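Local coordinates for receptor-type adenylate cyclase GRESAG 4.3 (Trypanosoma brucei, PDB 1FX4), which converts ATP into cyclic AMP and diphosphate with the help of magnesium, this chain being the catalytic domain of a larger membrane protein, at residues R133-G137 against E168-G174. Sequence-based numbering, arbitrary orientation.
Sequences RVRVG and ESVANGG
Gly174 N donates a backbone hydrogen bond to Val134 O (2.9 Å). A weak salt bridge joins Arg135 NH1 to Glu168 OE1 (3.4 Å), and a water 2.7 Å from each bridges them, its NH1 bond weak. A second water, 3.0 Å from Arg133 NH1 and 2.8 Å from Gly173 O, links these; Arg133 also hydrogen-bonds Tyr125 and salt-bridges Glu103. Extended residues 134-137 alternate, Arg135 pointing toward 168-174, Val134 and Val136 away. Arg135 CB lies 4.0 Å from Ala171 CB; chi1 p carries CD across the turn to 3.2 Å from Ala171 O. Glycines permit the tight spots: Gly137 CA is 3.6 Å from Glu168 CA and Gly173 CA 3.8 Å from Arg133 CB, where a CB would clash. Gly174, at phi/psi 83/1, turns the chain into strand 176-179. This is the beta-alpha-beta crossover of a class III cyclase core: helix 159-170 packs against one sheet face, helix 71-87 covers the valines opposite, and strand 134-141 runs between parallel 176-179 and antiparallel 13-20, which carries magnesium ligand Asp19.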
loop_
_atom_site.group_PDB
_atom_site.type_symbol
_atom_site.label_atom_id
_atom_site.label_comp_id
_atom_site.label_asym_id
_atom_site.label_seq_id
_atom_site.Cartn_x
_atom_site.Cartn_y
_atom_site.Cartn_z
ATOM N N ARG A 133 -9.071 10.800 -11.477
ATOM C CA ARG A 133 -10.038 9.761 -11.816
ATOM C C ARG A 133 -9.881 8.589 -10.858
ATOM O O ARG A 133 -8.823 7.941 -10.809
ATOM C CB ARG A 133 -9.870 9.290 -13.257
ATOM C CG ARG A 133 -10.128 10.378 -14.277
ATOM C CD ARG A 133 -9.961 9.812 -15.677
ATOM N NE ARG A 133 -9.971 10.861 -16.691
ATOM C CZ ARG A 133 -9.976 10.626 -18.000
ATOM N NH1 ARG A 133 -9.974 9.375 -18.451
ATOM N NH2 ARG A 133 -9.942 11.642 -18.855
ATOM N N VAL A 134 -10.949 8.305 -10.124
ATOM C CA VAL A 134 -10.948 7.243 -9.132
ATOM C C VAL A 134 -11.704 6.015 -9.606
ATOM O O VAL A 134 -12.826 6.120 -10.082
ATOM C CB VAL A 134 -11.571 7.762 -7.787
ATOM C CG1 VAL A 134 -11.515 6.690 -6.703
ATOM C CG2 VAL A 134 -10.814 8.998 -7.318
ATOM N N ARG A 135 -11.067 4.852 -9.530
ATOM C CA ARG A 135 -11.731 3.612 -9.901
ATOM C C ARG A 135 -12.296 3.068 -8.605
ATOM O O ARG A 135 -11.678 3.193 -7.543
ATOM C CB ARG A 135 -10.766 2.612 -10.543
ATOM C CG ARG A 135 -9.724 2.069 -9.632
ATOM C CD ARG A 135 -8.909 0.972 -10.343
ATOM N NE ARG A 135 -7.996 1.526 -11.316
ATOM C CZ ARG A 135 -6.674 1.536 -11.177
ATOM N NH1 ARG A 135 -6.096 1.009 -10.098
ATOM N NH2 ARG A 135 -5.930 2.083 -12.118
ATOM N N VAL A 136 -13.486 2.487 -8.687
ATOM C CA VAL A 136 -14.154 1.979 -7.501
ATOM C C VAL A 136 -14.740 0.610 -7.741
ATOM O O VAL A 136 -15.375 0.365 -8.763
ATOM C CB VAL A 136 -15.304 2.944 -7.062
ATOM C CG1 VAL A 136 -15.992 2.418 -5.808
ATOM C CG2 VAL A 136 -14.750 4.357 -6.839
ATOM N N GLY A 137 -14.524 -0.279 -6.781
ATOM C CA GLY A 137 -15.060 -1.621 -6.870
ATOM C C GLY A 137 -15.836 -1.850 -5.592
ATOM O O GLY A 137 -15.369 -1.471 -4.524
ATOM N N GLU A 168 -12.278 -3.777 -7.926
ATOM C CA GLU A 168 -11.732 -2.439 -8.081
ATOM C C GLU A 168 -10.595 -2.473 -9.100
ATOM O O GLU A 168 -10.483 -1.588 -9.952
ATOM C CB GLU A 168 -11.189 -1.921 -6.746
ATOM C CG GLU A 168 -10.420 -0.592 -6.829
ATOM C CD GLU A 168 -8.929 -0.764 -7.107
ATOM O OE1 GLU A 168 -8.327 0.153 -7.666
ATOM O OE2 GLU A 168 -8.342 -1.801 -6.767
ATOM N N SER A 169 -9.763 -3.507 -9.030
ATOM C CA SER A 169 -8.619 -3.586 -9.946
ATOM C C SER A 169 -9.001 -3.596 -11.422
ATOM O O SER A 169 -8.259 -3.072 -12.250
ATOM C CB SER A 169 -7.701 -4.775 -9.606
ATOM O OG SER A 169 -8.197 -5.996 -10.148
ATOM N N VAL A 170 -10.170 -4.132 -11.756
ATOM C CA VAL A 170 -10.587 -4.168 -13.151
ATOM C C VAL A 170 -11.375 -2.922 -13.591
ATOM O O VAL A 170 -11.623 -2.722 -14.784
ATOM C CB VAL A 170 -11.365 -5.458 -13.499
ATOM C CG1 VAL A 170 -10.541 -6.686 -13.095
ATOM C CG2 VAL A 170 -12.723 -5.481 -12.815
ATOM N N ALA A 171 -11.762 -2.086 -12.630
ATOM C CA ALA A 171 -12.499 -0.871 -12.956
ATOM C C ALA A 171 -11.540 0.181 -13.495
ATOM O O ALA A 171 -10.370 0.223 -13.118
ATOM C CB ALA A 171 -13.230 -0.332 -11.723
ATOM N N ASN A 172 -12.040 0.997 -14.410
ATOM C CA ASN A 172 -11.270 2.078 -14.991
ATOM C C ASN A 172 -11.448 3.324 -14.152
ATOM O O ASN A 172 -12.288 3.358 -13.254
ATOM C CB ASN A 172 -11.757 2.346 -16.399
ATOM C CG ASN A 172 -11.378 1.246 -17.333
ATOM O OD1 ASN A 172 -10.216 1.136 -17.713
ATOM N ND2 ASN A 172 -12.330 0.380 -17.659
ATOM N N GLY A 173 -10.647 4.342 -14.435
ATOM C CA GLY A 173 -10.752 5.581 -13.689
ATOM C C GLY A 173 -12.107 6.207 -13.965
ATOM O O GLY A 173 -12.543 6.277 -15.114
ATOM N N GLY A 174 -12.782 6.639 -12.906
ATOM C CA GLY A 174 -14.097 7.250 -13.054
ATOM C C GLY A 174 -15.220 6.234 -13.153
ATOM O O GLY A 174 -16.394 6.600 -13.289
HETATM O O HOH W 1 -10.691 6.805 -17.120
HETATM O O HOH W 2 -5.651 -0.373 -7.834
#